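Local coordinates for protein phosphorylated carbohydrates phosphatase TM_1254 (Thermotoga maritima msb8, PDB 3KBB) that removes phosphate from a range of phosphorylated carbohydrates, among them erythrose 4-phosphate and fructose 6-phosphate, with the help of a divalent metal cation, at residues M13-R25 against Y34-E47. Sequence-based numbering, arbitrary orientation. Where two conformers were deposited one is given.
Sequences MDTEPLYFEAYRR and YTEDLHRRIMGVPE. With SO4 (sulfate ion), chain C.
With CG anti to the backbone N (chi1 179°), His39 reaches across to Phe20, whose own chi1 of 176° lays its ring edge against the imidazole face, centroids 5.3 Å apart, while Phe20 CA sits over that same face. The far face of the imidazole takes Met43 CG from its own segment, and at its edge ND1 shares a 2.7 Å hydrogen bond with Tyr34 OH, fixing the ring's rotation. Glu36 bends over one face of Phe20 in a CH-pi contact, its CG 3.7 Å from the ring centroid. Tyr34 runs alongside Tyr23, its CE2 3.5 Å from Tyr23 CB. Together these rings form an aromatic cluster between helices 19-29 and 36-42, in the helical cap that HAD phosphatases of the beta-phosphoglucomutase type carry beside the Rossmann-like core. Helix 47-57 closes over Tyr23 through Leu51 and Leu54. Tyr23 OH donates to Glu47 OE2 at 2.5 Å, on the anti side and tilted 25° out of the carboxylate plane; Lys75 forms a salt bridge to the same oxygen. A phenylalanine here would probably cost Glu47 the tyrosine bond, leaving its carboxylate less firmly fixed. In the conformer modelled here, the Met43 selenium lies obliquely to both Tyr19 and Tyr23, and Tyr19 OH is hydrogen-bonded to Lys75 NZ.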
HETATM    1  N   MSE A  13      -4.678  -0.465   4.843  1.00 22.63           N
HETATM    2  CA  MSE A  13      -3.981  -0.896   6.035  0.50 23.36           C
HETATM    3  C   MSE A  13      -2.508  -0.564   5.820  1.00 24.58           C
HETATM    4  O   MSE A  13      -2.090  -0.263   4.699  1.00 25.19           O
HETATM    5  CB  MSE A  13      -4.220  -2.384   6.314  0.50 23.69           C
HETATM    6  CG  MSE A  13      -3.545  -3.359   5.381  0.50 22.77           C
HETATM    7 SE   MSE A  13      -4.068  -3.346   3.482  0.50 23.09          SE
HETATM    8  CE  MSE A  13      -2.197  -3.316   3.033  0.50 24.60           C
ATOM      9  N   ASP A  14      -1.756  -0.524   6.914  1.00 25.63           N
ATOM     10  CA  ASP A  14      -0.363  -0.055   6.854  1.00 27.43           C
ATOM     11  C   ASP A  14       0.631  -1.140   7.311  1.00 27.63           C
ATOM     12  O   ASP A  14       0.680  -1.489   8.496  1.00 28.50           O
ATOM     13  CB  ASP A  14      -0.158   1.172   7.761  1.00 28.47           C
ATOM     14  CG  ASP A  14      -1.098   2.318   7.453  1.00 31.33           C
ATOM     15  OD1 ASP A  14      -1.578   2.442   6.312  1.00 31.77           O
ATOM     16  OD2 ASP A  14      -1.325   3.119   8.381  1.00 34.05           O
ATOM     17  N   THR A  15       1.429  -1.650   6.391  1.00 28.25           N
ATOM     18  CA  THR A  15       2.411  -2.687   6.775  1.00 28.58           C
ATOM     19  C   THR A  15       3.724  -2.093   7.242  1.00 29.11           C
ATOM     20  O   THR A  15       4.450  -2.735   8.041  1.00 27.83           O
ATOM     21  CB  THR A  15       2.716  -3.671   5.642  1.00 28.91           C
ATOM     22  OG1 THR A  15       3.249  -2.956   4.504  1.00 28.89           O
ATOM     23  CG2 THR A  15       1.443  -4.466   5.260  1.00 29.28           C
ATOM     24  N   GLU A  16       4.037  -0.898   6.718  1.00 29.89           N
ATOM     25  CA  GLU A  16       5.358  -0.279   6.975  1.00 31.47           C
ATOM     26  C   GLU A  16       5.682  -0.260   8.469  1.00 31.22           C
ATOM     27  O   GLU A  16       6.796  -0.617   8.833  1.00 33.13           O
ATOM     28  CB  GLU A  16       5.499   1.111   6.342  1.00 31.42           C
ATOM     29  CG  GLU A  16       6.954   1.700   6.385  1.00 32.68           C
ATOM     30  CD  GLU A  16       7.269   2.521   7.642  0.50 34.73           C
ATOM     31  OE1 GLU A  16       6.340   2.873   8.406  0.50 34.94           O
ATOM     32  OE2 GLU A  16       8.468   2.819   7.858  0.50 35.81           O
ATOM     33  N   PRO A  17       4.726   0.143   9.329  1.00 31.38           N
ATOM     34  CA  PRO A  17       5.047   0.191  10.768  1.00 31.24           C
ATOM     35  C   PRO A  17       5.356  -1.170  11.405  1.00 30.74           C
ATOM     36  O   PRO A  17       5.907  -1.210  12.504  1.00 31.32           O
ATOM     37  CB  PRO A  17       3.773   0.752  11.397  1.00 31.35           C
ATOM     38  CG  PRO A  17       3.085   1.453  10.310  1.00 31.58           C
ATOM     39  CD  PRO A  17       3.357   0.643   9.089  1.00 31.33           C
ATOM     40  N   LEU A  18       4.976  -2.255  10.749  1.00 29.48           N
ATOM     41  CA  LEU A  18       5.238  -3.598  11.301  1.00 28.78           C
ATOM     42  C   LEU A  18       6.552  -4.198  10.858  1.00 29.27           C
ATOM     43  O   LEU A  18       6.883  -5.314  11.279  1.00 28.83           O
ATOM     44  CB  LEU A  18       4.125  -4.571  10.940  1.00 28.69           C
ATOM     45  CG  LEU A  18       2.703  -4.165  11.375  1.00 29.28           C
ATOM     46  CD1 LEU A  18       1.679  -5.145  10.832  1.00 31.04           C
ATOM     47  CD2 LEU A  18       2.628  -4.089  12.861  1.00 31.18           C
ATOM     48  N   TYR A  19       7.273  -3.507   9.976  1.00 29.29           N
ATOM     49  CA  TYR A  19       8.538  -4.045   9.491  1.00 30.35           C
ATOM     50  C   TYR A  19       9.565  -4.192  10.608  1.00 30.15           C
ATOM     51  O   TYR A  19      10.340  -5.146  10.601  1.00 31.78           O
ATOM     52  CB  TYR A  19       9.083  -3.198   8.354  1.00 30.08           C
ATOM     53  CG  TYR A  19       8.592  -3.708   7.028  1.00 32.20           C
ATOM     54  CD1 TYR A  19       7.226  -3.688   6.719  1.00 30.39           C
ATOM     55  CD2 TYR A  19       9.477  -4.227   6.094  1.00 33.92           C
ATOM     56  CE1 TYR A  19       6.756  -4.173   5.505  1.00 31.76           C
ATOM     57  CE2 TYR A  19       9.016  -4.737   4.876  1.00 35.59           C
ATOM     58  CZ  TYR A  19       7.650  -4.682   4.592  1.00 34.16           C
ATOM     59  OH  TYR A  19       7.208  -5.171   3.389  1.00 33.81           O
ATOM     60  N   PHE A  20       9.580  -3.245  11.546  1.00 30.34           N
ATOM     61  CA  PHE A  20      10.534  -3.327  12.648  1.00 29.98           C
ATOM     62  C   PHE A  20      10.359  -4.638  13.402  1.00 29.67           C
ATOM     63  O   PHE A  20      11.318  -5.401  13.546  1.00 29.27           O
ATOM     64  CB  PHE A  20      10.487  -2.117  13.591  1.00 30.45           C
ATOM     65  CG  PHE A  20      11.405  -2.268  14.771  1.00 30.48           C
ATOM     66  CD1 PHE A  20      12.785  -2.100  14.613  1.00 30.98           C
ATOM     67  CD2 PHE A  20      10.908  -2.651  16.013  1.00 29.29           C
ATOM     68  CE1 PHE A  20      13.658  -2.281  15.701  1.00 29.61           C
ATOM     69  CE2 PHE A  20      11.763  -2.834  17.096  1.00 30.20           C
ATOM     70  CZ  PHE A  20      13.135  -2.660  16.934  1.00 29.10           C
ATOM     71  N   GLU A  21       9.135  -4.923  13.856  1.00 28.92           N
ATOM     72  CA  GLU A  21       8.876  -6.167  14.567  1.00 28.82           C
ATOM     73  C   GLU A  21       9.233  -7.434  13.768  1.00 28.94           C
ATOM     74  O   GLU A  21       9.825  -8.386  14.314  1.00 28.11           O
ATOM     75  CB  GLU A  21       7.433  -6.212  15.108  1.00 28.40           C
ATOM     76  CG  GLU A  21       7.109  -7.464  15.884  1.00 28.49           C
ATOM     77  CD  GLU A  21       8.062  -7.713  17.055  1.00 24.89           C
ATOM     78  OE1 GLU A  21       8.689  -6.740  17.556  1.00 25.63           O
ATOM     79  OE2 GLU A  21       8.143  -8.883  17.495  1.00 27.71           O
ATOM     80  N   ALA A  22       8.909  -7.442  12.471  1.00 28.83           N
ATOM     81  CA  ALA A  22       9.254  -8.580  11.607  1.00 27.46           C
ATOM     82  C   ALA A  22      10.781  -8.792  11.562  1.00 27.02           C
ATOM     83  O   ALA A  22      11.264  -9.924  11.753  1.00 27.08           O
ATOM     84  CB  ALA A  22       8.719  -8.349  10.182  1.00 28.07           C
ATOM     85  N   TYR A  23      11.518  -7.712  11.342  1.00 26.74           N
ATOM     86  CA  TYR A  23      12.984  -7.809  11.234  1.00 26.45           C
ATOM     87  C   TYR A  23      13.629  -8.066  12.606  1.00 25.60           C
ATOM     88  O   TYR A  23      14.633  -8.781  12.707  1.00 24.57           O
ATOM     89  CB  TYR A  23      13.587  -6.579  10.583  1.00 26.88           C
ATOM     90  CG  TYR A  23      13.269  -6.397   9.106  1.00 26.81           C
ATOM     91  CD1 TYR A  23      12.541  -7.355   8.390  1.00 27.73           C
ATOM     92  CD2 TYR A  23      13.755  -5.292   8.426  1.00 27.22           C
ATOM     93  CE1 TYR A  23      12.252  -7.172   7.011  1.00 29.62           C
ATOM     94  CE2 TYR A  23      13.499  -5.116   7.074  1.00 29.76           C
ATOM     95  CZ  TYR A  23      12.754  -6.054   6.378  1.00 28.01           C
ATOM     96  OH  TYR A  23      12.521  -5.809   5.046  1.00 29.34           O
ATOM     97  N   ARG A  24      13.022  -7.512  13.649  1.00 25.03           N
ATOM     98  CA  ARG A  24      13.456  -7.782  15.037  1.00 24.85           C
ATOM     99  C   ARG A  24      13.321  -9.270  15.371  1.00 24.93           C
ATOM    100  O   ARG A  24      14.244  -9.864  15.962  1.00 24.53           O
ATOM    101  CB  ARG A  24      12.682  -6.893  16.027  1.00 24.00           C
ATOM    102  CG  ARG A  24      13.304  -6.840  17.456  1.00 23.39           C
ATOM    103  CD  ARG A  24      12.275  -6.445  18.528  1.00 23.44           C
ATOM    104  NE  ARG A  24      11.221  -7.439  18.626  1.00 21.71           N
ATOM    105  CZ  ARG A  24      11.323  -8.591  19.281  1.00 22.99           C
ATOM    106  NH1 ARG A  24      12.439  -8.879  19.978  1.00 19.61           N
ATOM    107  NH2 ARG A  24      10.298  -9.430  19.285  1.00 24.18           N
ATOM    108  N   ARG A  25      12.200  -9.883  14.999  1.00 23.90           N
ATOM    109  CA  ARG A  25      12.012 -11.323  15.167  1.00 24.89           C
ATOM    110  C   ARG A  25      13.001 -12.186  14.379  1.00 24.78           C
ATOM    111  O   ARG A  25      13.456 -13.233  14.872  1.00 25.03           O
ATOM    112  CB  ARG A  25      10.595 -11.731  14.781  1.00 25.11           C
ATOM    113  CG  ARG A  25       9.563 -11.307  15.804  1.00 27.04           C
ATOM    114  CD  ARG A  25       8.173 -11.849  15.433  1.00 32.87           C
ATOM    115  NE  ARG A  25       7.091 -11.236  16.210  1.00 36.33           N
ATOM    116  CZ  ARG A  25       5.876 -11.766  16.318  1.00 41.17           C
ATOM    117  NH1 ARG A  25       5.588 -12.916  15.696  1.00 41.86           N
ATOM    118  NH2 ARG A  25       4.941 -11.148  17.035  1.00 43.62           N
ATOM    119  N   TYR A  34      18.543  -6.069  17.678  1.00 24.08           N
ATOM    120  CA  TYR A  34      18.201  -5.216  16.560  1.00 25.58           C
ATOM    121  C   TYR A  34      17.671  -3.887  17.094  1.00 27.25           C
ATOM    122  O   TYR A  34      16.861  -3.878  18.020  1.00 28.38           O
ATOM    123  CB  TYR A  34      17.126  -5.907  15.724  1.00 26.25           C
ATOM    124  CG  TYR A  34      16.835  -5.269  14.388  1.00 26.20           C
ATOM    125  CD1 TYR A  34      17.868  -4.967  13.496  1.00 26.89           C
ATOM    126  CD2 TYR A  34      15.513  -4.989  13.997  1.00 26.52           C
ATOM    127  CE1 TYR A  34      17.595  -4.391  12.246  1.00 26.66           C
ATOM    128  CE2 TYR A  34      15.232  -4.407  12.749  1.00 26.46           C
ATOM    129  CZ  TYR A  34      16.285  -4.121  11.884  1.00 27.80           C
ATOM    130  OH  TYR A  34      16.063  -3.576  10.651  1.00 26.89           O
ATOM    131  N   THR A  35      18.142  -2.778  16.529  1.00 27.95           N
ATOM    132  CA  THR A  35      17.760  -1.440  17.015  1.00 29.28           C
ATOM    133  C   THR A  35      16.874  -0.693  16.008  1.00 29.90           C
ATOM    134  O   THR A  35      16.944  -0.931  14.801  1.00 29.56           O
ATOM    135  CB  THR A  35      18.987  -0.568  17.331  1.00 29.39           C
ATOM    136  OG1 THR A  35      19.686  -0.249  16.120  1.00 28.96           O
ATOM    137  CG2 THR A  35      19.922  -1.257  18.319  1.00 29.28           C
ATOM    138  N   GLU A  36      16.042   0.222  16.516  1.00 30.76           N
ATOM    139  CA  GLU A  36      15.258   1.105  15.618  1.00 31.44           C
ATOM    140  C   GLU A  36      16.150   2.046  14.807  1.00 30.46           C
ATOM    141  O   GLU A  36      15.851   2.335  13.670  1.00 30.46           O
ATOM    142  CB  GLU A  36      14.170   1.875  16.383  1.00 32.05           C
ATOM    143  CG  GLU A  36      13.153   0.937  17.008  1.00 34.76           C
ATOM    144  CD  GLU A  36      11.715   1.414  16.877  0.50 36.81           C
ATOM    145  OE1 GLU A  36      11.490   2.628  16.665  0.50 38.84           O
ATOM    146  OE2 GLU A  36      10.806   0.567  16.997  0.50 36.37           O
ATOM    147  N   ASP A  37      17.254   2.496  15.394  1.00 30.09           N
ATOM    148  CA  ASP A  37      18.233   3.309  14.682  1.00 30.24           C
ATOM    149  C   ASP A  37      18.770   2.619  13.430  1.00 29.25           C
ATOM    150  O   ASP A  37      18.814   3.239  12.368  1.00 29.47           O
ATOM    151  CB  ASP A  37      19.377   3.731  15.601  1.00 31.07           C
ATOM    152  CG  ASP A  37      19.005   4.921  16.494  1.00 35.17           C
ATOM    153  OD1 ASP A  37      17.837   5.380  16.478  1.00 38.90           O
ATOM    154  OD2 ASP A  37      19.894   5.399  17.220  1.00 40.16           O
ATOM    155  N   LEU A  38      19.138   1.334  13.530  1.00 26.90           N
ATOM    156  CA  LEU A  38      19.566   0.608  12.326  1.00 26.81           C
ATOM    157  C   LEU A  38      18.386   0.427  11.388  1.00 26.70           C
ATOM    158  O   LEU A  38      18.508   0.577  10.174  1.00 27.34           O
ATOM    159  CB  LEU A  38      20.167  -0.779  12.653  1.00 26.13           C
ATOM    160  CG  LEU A  38      20.529  -1.704  11.470  1.00 26.23           C
ATOM    161  CD1 LEU A  38      21.490  -1.043  10.487  1.00 26.70           C
ATOM    162  CD2 LEU A  38      21.152  -2.994  11.971  1.00 26.06           C
ATOM    163  N   HIS A  39      17.241   0.102  11.969  1.00 26.89           N
ATOM    164  CA  HIS A  39      16.098  -0.276  11.186  1.00 27.63           C
ATOM    165  C   HIS A  39      15.615   0.885  10.319  1.00 28.51           C
ATOM    166  O   HIS A  39      15.313   0.675   9.148  1.00 28.69           O
ATOM    167  CB  HIS A  39      14.949  -0.708  12.074  1.00 27.76           C
ATOM    168  CG  HIS A  39      13.740  -1.082  11.293  1.00 27.88           C
ATOM    169  ND1 HIS A  39      13.670  -2.232  10.534  1.00 26.79           N
ATOM    170  CD2 HIS A  39      12.554  -0.445  11.134  1.00 29.77           C
ATOM    171  CE1 HIS A  39      12.490  -2.287   9.932  1.00 29.77           C
ATOM    172  NE2 HIS A  39      11.794  -1.217  10.284  1.00 29.03           N
ATOM    173  N   ARG A  40      15.579   2.083  10.910  1.00 29.32           N
ATOM    174  CA  ARG A  40      15.208   3.343  10.225  1.00 30.87           C
ATOM    175  C   ARG A  40      16.076   3.550   8.978  1.00 31.48           C
ATOM    176  O   ARG A  40      15.609   4.048   7.938  1.00 30.20           O
ATOM    177  CB  ARG A  40      15.421   4.495  11.194  1.00 30.78           C
ATOM    178  CG  ARG A  40      15.133   5.909  10.670  1.00 35.87           C
ATOM    179  CD  ARG A  40      14.878   6.861  11.861  1.00 41.16           C
ATOM    180  NE  ARG A  40      13.808   6.371  12.755  0.70 42.58           N
ATOM    181  CZ  ARG A  40      13.994   5.891  13.988  0.70 43.62           C
ATOM    182  NH1 ARG A  40      15.215   5.832  14.516  0.70 44.83           N
ATOM    183  NH2 ARG A  40      12.953   5.461  14.698  0.70 42.35           N
ATOM    184  N   ARG A  41      17.346   3.169   9.087  1.00 30.62           N
ATOM    185  CA  ARG A  41      18.250   3.313   7.949  1.00 31.75           C
ATOM    186  C   ARG A  41      18.054   2.206   6.930  1.00 31.23           C
ATOM    187  O   ARG A  41      18.042   2.465   5.718  1.00 32.39           O
ATOM    188  CB  ARG A  41      19.692   3.430   8.426  1.00 31.26           C
ATOM    189  CG  ARG A  41      19.908   4.617   9.354  1.00 31.81           C
ATOM    190  CD  ARG A  41      19.337   5.898   8.735  1.00 34.90           C
ATOM    191  NE  ARG A  41      19.707   7.060   9.526  1.00 37.48           N
ATOM    192  CZ  ARG A  41      19.573   8.314   9.119  1.00 39.87           C
ATOM    193  NH1 ARG A  41      19.071   8.580   7.909  1.00 41.84           N
ATOM    194  NH2 ARG A  41      19.947   9.297   9.921  1.00 40.87           N
ATOM    195  N   ILE A  42      17.885   0.979   7.411  1.00 32.25           N
ATOM    196  CA  ILE A  42      17.616  -0.183   6.554  1.00 31.96           C
ATOM    197  C   ILE A  42      16.365   0.031   5.682  1.00 34.01           C
ATOM    198  O   ILE A  42      16.281  -0.485   4.541  1.00 33.89           O
ATOM    199  CB  ILE A  42      17.447  -1.488   7.391  1.00 32.62           C
ATOM    200  CG1 ILE A  42      18.779  -1.953   8.017  1.00 31.44           C
ATOM    201  CG2 ILE A  42      16.868  -2.610   6.538  1.00 30.69           C
ATOM    202  CD1 ILE A  42      19.891  -2.219   7.018  1.00 34.64           C
HETATM  203  N   MSE A  43      15.412   0.785   6.236  1.00 34.25           N
HETATM  204  CA  MSE A  43      14.148   1.013   5.524  0.50 35.19           C
HETATM  205  C   MSE A  43      14.257   2.068   4.409  1.00 35.74           C
HETATM  206  O   MSE A  43      13.361   2.145   3.554  1.00 36.00           O
HETATM  207  CB  MSE A  43      12.995   1.313   6.495  0.50 34.66           C
HETATM  208  CG  MSE A  43      12.568   0.116   7.355  0.50 34.95           C
HETATM  209 SE   MSE A  43      11.876  -1.506   6.444  0.50 34.30          SE
HETATM  210  CE  MSE A  43      10.189  -0.725   5.783  0.50 36.13           C
ATOM    211  N   GLY A  44      15.343   2.833   4.386  1.00 35.97           N
ATOM    212  CA  GLY A  44      15.555   3.810   3.320  1.00 37.35           C
ATOM    213  C   GLY A  44      15.954   3.222   1.965  1.00 38.16           C
ATOM    214  O   GLY A  44      16.267   3.974   1.038  1.00 38.78           O
ATOM    215  N   VAL A  45      15.983   1.895   1.848  1.00 38.70           N
ATOM    216  CA  VAL A  45      16.338   1.229   0.582  1.00 39.42           C
ATOM    217  C   VAL A  45      15.397   0.071   0.284  1.00 40.06           C
ATOM    218  O   VAL A  45      14.787  -0.475   1.201  1.00 40.23           O
ATOM    219  CB  VAL A  45      17.824   0.691   0.539  1.00 39.19           C
ATOM    220  CG1 VAL A  45      18.796   1.778   0.811  1.00 38.44           C
ATOM    221  CG2 VAL A  45      18.039  -0.510   1.485  1.00 39.75           C
ATOM    222  N   PRO A  46      15.260  -0.304  -1.001  1.00 40.79           N
ATOM    223  CA  PRO A  46      14.434  -1.469  -1.366  1.00 41.36           C
ATOM    224  C   PRO A  46      14.805  -2.757  -0.638  1.00 41.49           C
ATOM    225  O   PRO A  46      15.994  -3.069  -0.462  1.00 41.76           O
ATOM    226  CB  PRO A  46      14.675  -1.635  -2.879  1.00 41.28           C
ATOM    227  CG  PRO A  46      15.749  -0.676  -3.244  1.00 40.87           C
ATOM    228  CD  PRO A  46      15.807   0.376  -2.193  1.00 41.32           C
ATOM    229  N   GLU A  47      13.784  -3.516  -0.254  1.00 41.57           N
ATOM    230  CA  GLU A  47      13.981  -4.756   0.506  1.00 41.65           C
ATOM    231  C   GLU A  47      14.920  -5.763  -0.180  1.00 41.61           C
ATOM    232  O   GLU A  47      15.657  -6.488   0.487  1.00 40.92           O
ATOM    233  CB  GLU A  47      12.633  -5.394   0.858  1.00 41.77           C
ATOM    234  CG  GLU A  47      12.720  -6.546   1.840  1.00 41.17           C
ATOM    235  CD  GLU A  47      11.355  -7.036   2.283  1.00 42.07           C
ATOM    236  OE1 GLU A  47      10.480  -7.237   1.416  1.00 43.11           O
ATOM    237  OE2 GLU A  47      11.147  -7.227   3.501  1.00 40.64           O
TER
HETATM  238  S   SO4 C 225      10.627  -2.033  -1.699  0.50 47.03           S
HETATM  239  O1  SO4 C 225       9.259  -2.536  -1.751  0.50 45.48           O
HETATM  240  O2  SO4 C 225      10.620  -0.581  -1.853  0.50 45.53           O
HETATM  241  O3  SO4 C 225      11.235  -2.380  -0.418  0.50 45.38           O
HETATM  242  O4  SO4 C 225      11.400  -2.629  -2.782  0.50 45.88           O